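Local coordinates for peptidase M14 domain-containing protein (Shewanella amazonensis, PDB 2QVP) that is probably a zinc-dependent hydrolase of the peptidase M14 family, possibly a metallocarboxypeptidase, although its substrate is not established, at residues Q8-R13 against H75-A80; N109-A114 against F119-E124. All blocks are in the same frame, centred on the assembly; numbering follows the deposited sequence.

Interaction 1. Residues Q8-R13 against H75-A80. With SO4 (sulfate ion), chain D.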
loop_
_atom_site.group_PDB
_atom_site.type_symbol
_atom_site.label_atom_id
_atom_site.label_comp_id
_atom_site.label_asym_id
_atom_site.label_seq_id
_atom_site.Cartn_x
_atom_site.Cartn_y
_atom_site.Cartn_z
ATOM N N GLN A 8 -1.031 0.552 -21.893
ATOM C CA GLN A 8 -0.762 -0.662 -21.071
ATOM C C GLN A 8 0.564 -0.547 -20.298
ATOM O O GLN A 8 0.532 -0.499 -19.082
ATOM C CB GLN A 8 -0.750 -1.940 -21.924
ATOM C CG GLN A 8 -0.556 -3.248 -21.104
ATOM C CD GLN A 8 0.046 -4.419 -21.893
ATOM O OE1 GLN A 8 -0.403 -5.571 -21.747
ATOM N NE2 GLN A 8 1.082 -4.140 -22.703
ATOM N N THR A 9 1.712 -0.547 -20.985
ATOM C CA THR A 9 3.033 -0.498 -20.306
ATOM C C THR A 9 3.423 0.917 -19.919
ATOM O O THR A 9 3.401 1.813 -20.773
ATOM C CB THR A 9 4.164 -1.175 -21.136
ATOM O OG1 THR A 9 4.065 -2.584 -20.938
ATOM C CG2 THR A 9 5.571 -0.734 -20.688
ATOM N N PHE A 10 3.801 1.094 -18.642
ATOM C CA PHE A 10 4.220 2.375 -18.071
ATOM C C PHE A 10 5.568 2.247 -17.358
ATOM O O PHE A 10 5.699 1.456 -16.415
ATOM C CB PHE A 10 3.194 2.873 -17.063
ATOM C CG PHE A 10 1.820 3.161 -17.640
ATOM C CD1 PHE A 10 0.876 2.166 -17.739
ATOM C CD2 PHE A 10 1.464 4.439 -18.035
ATOM C CE1 PHE A 10 -0.406 2.418 -18.257
ATOM C CE2 PHE A 10 0.176 4.704 -18.549
ATOM C CZ PHE A 10 -0.748 3.688 -18.660
ATOM N N VAL A 11 6.553 3.046 -17.778
ATOM C CA VAL A 11 7.904 3.023 -17.223
ATOM C C VAL A 11 8.439 4.430 -17.052
ATOM O O VAL A 11 8.276 5.265 -17.933
ATOM C CB VAL A 11 8.903 2.275 -18.143
ATOM C CG1 VAL A 11 10.258 2.083 -17.412
ATOM C CG2 VAL A 11 8.322 0.940 -18.622
ATOM N N TRP A 12 9.032 4.703 -15.900
ATOM C CA TRP A 12 9.691 5.953 -15.637
ATOM C C TRP A 12 11.112 5.702 -15.095
ATOM O O TRP A 12 11.442 4.625 -14.618
ATOM C CB TRP A 12 8.899 6.775 -14.637
ATOM C CG TRP A 12 7.480 7.066 -15.008
ATOM C CD1 TRP A 12 7.012 8.191 -15.630
ATOM C CD2 TRP A 12 6.330 6.250 -14.741
ATOM N NE1 TRP A 12 5.662 8.121 -15.778
ATOM C CE2 TRP A 12 5.208 6.940 -15.251
ATOM C CE3 TRP A 12 6.132 5.014 -14.101
ATOM C CZ2 TRP A 12 3.907 6.439 -15.139
ATOM C CZ3 TRP A 12 4.841 4.502 -14.011
ATOM C CH2 TRP A 12 3.748 5.216 -14.529
ATOM N N ARG A 13 11.935 6.739 -15.186
ATOM C CA ARG A 13 13.301 6.743 -14.683
ATOM C C ARG A 13 13.225 7.398 -13.322
ATOM O O ARG A 13 12.541 8.416 -13.180
ATOM C CB ARG A 13 14.196 7.539 -15.662
ATOM C CG ARG A 13 15.545 8.096 -15.155
ATOM C CD ARG A 13 16.594 7.033 -14.821
ATOM N NE ARG A 13 17.813 7.635 -14.254
ATOM C CZ ARG A 13 18.956 6.983 -13.967
ATOM N NH1 ARG A 13 19.100 5.678 -14.211
ATOM N NH2 ARG A 13 19.988 7.648 -13.433
ATOM N N HIS A 75 -1.078 -3.115 -8.423
ATOM C CA HIS A 75 -1.089 -2.828 -9.835
ATOM C C HIS A 75 0.301 -2.410 -10.259
ATOM O O HIS A 75 0.840 -1.438 -9.725
ATOM C CB HIS A 75 -2.070 -1.732 -10.136
ATOM C CG HIS A 75 -3.460 -2.031 -9.693
ATOM N ND1 HIS A 75 -4.228 -1.123 -8.992
ATOM C CD2 HIS A 75 -4.213 -3.144 -9.831
ATOM C CE1 HIS A 75 -5.402 -1.669 -8.725
ATOM N NE2 HIS A 75 -5.422 -2.890 -9.233
ATOM N N GLY A 76 0.869 -3.157 -11.209
ATOM C CA GLY A 76 2.253 -2.962 -11.662
ATOM C C GLY A 76 2.651 -1.633 -12.258
ATOM O O GLY A 76 3.830 -1.266 -12.195
ATOM N N GLU A 77 1.689 -0.907 -12.832
ATOM C CA GLU A 77 1.973 0.436 -13.354
ATOM C C GLU A 77 2.056 1.483 -12.231
ATOM O O GLU A 77 2.579 2.563 -12.464
ATOM C CB GLU A 77 0.968 0.899 -14.467
ATOM C CG GLU A 77 -0.376 1.625 -14.090
ATOM C CD GLU A 77 -1.426 0.735 -13.470
ATOM O OE1 GLU A 77 -1.026 -0.290 -12.897
ATOM O OE2 GLU A 77 -2.649 1.053 -13.520
ATOM N N GLU A 78 1.590 1.164 -11.023
ATOM C CA GLU A 78 1.530 2.115 -9.918
ATOM C C GLU A 78 2.803 1.938 -9.089
ATOM O O GLU A 78 2.774 1.756 -7.865
ATOM C CB GLU A 78 0.251 1.846 -9.121
ATOM C CG GLU A 78 -1.032 1.874 -9.980
ATOM C CD GLU A 78 -2.312 1.524 -9.213
ATOM O OE1 GLU A 78 -2.283 1.328 -7.996
ATOM O OE2 GLU A 78 -3.367 1.416 -9.861
ATOM N N SER A 79 3.923 2.047 -9.791
ATOM C CA SER A 79 5.248 1.759 -9.272
ATOM C C SER A 79 5.758 2.666 -8.169
ATOM O O SER A 79 6.612 2.230 -7.392
ATOM C CB SER A 79 6.254 1.747 -10.440
ATOM O OG SER A 79 6.134 2.896 -11.245
ATOM N N ALA A 80 5.229 3.880 -8.041
ATOM C CA ALA A 80 5.692 4.787 -6.977
ATOM C C ALA A 80 5.328 4.285 -5.565
ATOM O O ALA A 80 5.924 4.739 -4.570
ATOM C CB ALA A 80 5.202 6.219 -7.230
HETATM S S SO4 D . -9.370 -1.988 -8.807
HETATM O O1 SO4 D . -8.314 -2.988 -8.836
HETATM O O2 SO4 D . -8.845 -0.648 -8.958
HETATM O O3 SO4 D . -10.323 -2.249 -9.880
HETATM O O4 SO4 D . -10.037 -2.037 -7.497
HETATM O O HOH W 1 6.647 1.352 -14.018
#
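F10 and W12, alternate residues of an extended segment, face E77 and S79 together, each with CG anti to the carbonyl carbon (chi1 -63° and -56°), which lays the rings toward the turn. The F10 ring lies alongside E77, with CD1 3.5 Å from E77 CB, while the carboxylate runs on to a salt bridge with R118. W12 enters with the six-membered end of its indole: CZ3 reaches E77 O at 3.4 Å, at the ring edge. S79 OG meets the same W12 CZ3 obliquely. The polar link is indirect, a water donating to F10 O at 2.6 Å and also bonded to S79 OG at 3.2 Å.

The turn from H75 to E78 carries the His-x-x-Glu pattern of M14 zinc sites, and here the two residues bond directly, H75 ND1 to E78 OE2 at 2.8 Å, bent (131°). H75 NE2 bonds to N125 OD1 and, weakly, to O1 of a sulfate that probably came from the crystallisation liquor, 2.9 Å away. With an alanine here, E78 would probably lose its imidazole partner and N125 OD1 its donor, leaving a gap beside H169.

The turn joins strand 67-72 to helix 80-91; W12 and S79 rest on L252 of helix 252-270, R255 makes a cation-pi contact with W12, and V11 touches strand 19-20.

Interaction 2. Residues N109-A114 against F119-E124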
loop_
_atom_site.group_PDB
_atom_site.type_symbol
_atom_site.label_atom_id
_atom_site.label_comp_id
_atom_site.label_asym_id
_atom_site.label_seq_id
_atom_site.Cartn_x
_atom_site.Cartn_y
_atom_site.Cartn_z
ATOM N N ASN A 109 2.303 -7.476 -6.722
ATOM C CA ASN A 109 2.242 -7.902 -8.098
ATOM C C ASN A 109 3.601 -7.711 -8.790
ATOM O O ASN A 109 3.745 -6.789 -9.581
ATOM C CB ASN A 109 1.138 -7.083 -8.778
ATOM C CG ASN A 109 0.911 -7.440 -10.225
ATOM O OD1 ASN A 109 1.411 -8.433 -10.750
ATOM N ND2 ASN A 109 0.118 -6.603 -10.879
ATOM N N PRO A 110 4.582 -8.589 -8.501
ATOM C CA PRO A 110 5.911 -8.445 -9.127
ATOM C C PRO A 110 5.944 -8.615 -10.666
ATOM O O PRO A 110 6.756 -7.983 -11.302
ATOM C CB PRO A 110 6.725 -9.550 -8.462
ATOM C CG PRO A 110 5.718 -10.584 -8.075
ATOM C CD PRO A 110 4.534 -9.764 -7.609
ATOM N N THR A 111 5.064 -9.444 -11.230
ATOM C CA THR A 111 5.040 -9.738 -12.674
ATOM C C THR A 111 4.507 -8.524 -13.425
ATOM O O THR A 111 4.995 -8.208 -14.513
ATOM C CB THR A 111 4.231 -11.009 -13.010
ATOM O OG1 THR A 111 2.847 -10.810 -12.684
ATOM C CG2 THR A 111 4.776 -12.223 -12.258
ATOM N N GLY A 112 3.512 -7.849 -12.840
ATOM C CA GLY A 112 3.017 -6.606 -13.374
ATOM C C GLY A 112 4.097 -5.541 -13.265
ATOM O O GLY A 112 4.447 -4.881 -14.257
ATOM N N PHE A 113 4.610 -5.380 -12.051
ATOM C CA PHE A 113 5.677 -4.405 -11.725
ATOM C C PHE A 113 6.896 -4.472 -12.649
ATOM O O PHE A 113 7.376 -3.438 -13.143
ATOM C CB PHE A 113 6.117 -4.630 -10.273
ATOM C CG PHE A 113 7.116 -3.638 -9.766
ATOM C CD1 PHE A 113 6.700 -2.435 -9.236
ATOM C CD2 PHE A 113 8.479 -3.929 -9.778
ATOM C CE1 PHE A 113 7.603 -1.557 -8.731
ATOM C CE2 PHE A 113 9.383 -3.049 -9.289
ATOM C CZ PHE A 113 8.951 -1.867 -8.747
ATOM N N ALA A 114 7.375 -5.688 -12.881
ATOM C CA ALA A 114 8.528 -5.932 -13.731
ATOM C C ALA A 114 8.318 -5.455 -15.162
ATOM O O ALA A 114 9.292 -5.129 -15.839
ATOM C CB ALA A 114 8.895 -7.423 -13.732
ATOM N N PHE A 119 -2.094 -5.413 -14.679
ATOM C CA PHE A 119 -2.367 -6.804 -14.304
ATOM C C PHE A 119 -1.116 -7.659 -14.091
ATOM O O PHE A 119 -0.015 -7.224 -14.358
ATOM C CB PHE A 119 -3.251 -7.450 -15.368
ATOM C CG PHE A 119 -4.560 -6.717 -15.603
ATOM C CD1 PHE A 119 -5.358 -6.293 -14.529
ATOM C CD2 PHE A 119 -5.009 -6.479 -16.893
ATOM C CE1 PHE A 119 -6.550 -5.632 -14.742
ATOM C CE2 PHE A 119 -6.215 -5.818 -17.110
ATOM C CZ PHE A 119 -6.989 -5.406 -16.034
ATOM N N ASN A 120 -1.309 -8.868 -13.583
ATOM C CA ASN A 120 -0.213 -9.836 -13.445
ATOM C C ASN A 120 -0.030 -10.511 -14.806
ATOM O O ASN A 120 -0.806 -10.247 -15.715
ATOM C CB ASN A 120 -0.449 -10.859 -12.312
ATOM C CG ASN A 120 -1.656 -11.796 -12.545
ATOM O OD1 ASN A 120 -2.213 -11.896 -13.649
ATOM N ND2 ASN A 120 -2.046 -12.509 -11.477
ATOM N N GLU A 121 0.959 -11.401 -14.918
ATOM C CA GLU A 121 1.269 -12.125 -16.183
ATOM C C GLU A 121 0.077 -12.919 -16.749
ATOM O O GLU A 121 -0.013 -13.121 -17.960
ATOM C CB GLU A 121 2.483 -13.051 -15.986
ATOM C CG GLU A 121 2.220 -14.226 -14.986
ATOM C CD GLU A 121 3.451 -15.041 -14.607
ATOM O OE1 GLU A 121 4.602 -14.621 -14.913
ATOM O OE2 GLU A 121 3.242 -16.106 -13.968
ATOM N N LEU A 122 -0.826 -13.355 -15.866
ATOM C CA LEU A 122 -2.056 -14.068 -16.241
ATOM C C LEU A 122 -3.236 -13.146 -16.618
ATOM O O LEU A 122 -4.302 -13.660 -16.933
ATOM C CB LEU A 122 -2.486 -14.996 -15.081
ATOM C CG LEU A 122 -1.500 -16.076 -14.606
ATOM C CD1 LEU A 122 -1.915 -16.644 -13.251
ATOM C CD2 LEU A 122 -1.374 -17.177 -15.671
ATOM N N GLY A 123 -3.053 -11.818 -16.588
ATOM C CA GLY A 123 -4.106 -10.822 -16.883
ATOM C C GLY A 123 -5.084 -10.497 -15.751
ATOM O O GLY A 123 -6.015 -9.705 -15.941
ATOM N N GLU A 124 -4.809 -11.045 -14.560
ATOM C CA GLU A 124 -5.664 -10.906 -13.380
ATOM C C GLU A 124 -5.350 -9.609 -12.637
ATOM O O GLU A 124 -4.204 -9.175 -12.614
ATOM C CB GLU A 124 -5.435 -12.073 -12.408
ATOM C CG GLU A 124 -5.688 -13.491 -12.943
ATOM C CD GLU A 124 -7.165 -13.867 -13.059
ATOM O OE1 GLU A 124 -8.006 -13.356 -12.268
ATOM O OE2 GLU A 124 -7.474 -14.723 -13.925
#
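The carboxamides of N109 and N120 stand nearly perpendicular, their planes 80° apart, and N109 OD1 touches N120 CB at 3.4 Å. G112 N donates to that same OD1 from 57° above the carbonyl plane, 3.0 Å away, capping the first turn of helix 110-115. Across the loop, one face of the F119 ring has G123 O 3.3 Å above it, offset toward the rim.

The bond between the segments runs from E121 N to T111 OG1, 3.0 Å. T111 holds its hydroxyl between the backbone N and the carbonyl carbon (chi1 65°), facing the loop, and its CG2 lies against E121 OE1 at 3.6 Å as the two side chains cross. Beside it, G112 CA comes within 3.2 Å of F119 O, where a beta carbon would clash. The N120 amide faces two ways: OD1 accepts from E124 N at 2.9 Å within the loop, while ND2 bonds to E146 of helix 145-152.

The result is an asparagine N-cap backed by a type I turn, N120 to G123. The sequence N109, P110, T111, G112, F113 resembles the Asn-Pro-Asp-Gly-Phe element of M14 carboxypeptidases, consistent with a helix start recurrent in that fold.

Overall arrangement
From the N terminus, the chain passes through 8-13, helix 24-38 and the hairpin of strands 41-48 and 51-57, then follows strand 67-72 to 75-80, where interaction 1 closes a loop of 61 residues. Helix 80-91 and strand 101-105 follow before interaction 2 closes a short loop of four residues between 109-114 and 119-124. The two are in series, neither enclosing nor crossing the other, yet their centres lie about 11 Å apart and they touch, S79 CB being 4.0 Å from F113 CE1. R118, in the short loop, pairs with E77 and E78, and G116 bonds to F10 through the backbone. The N-terminal segment, the HxxE turn and helix 110-115 are thereby joined.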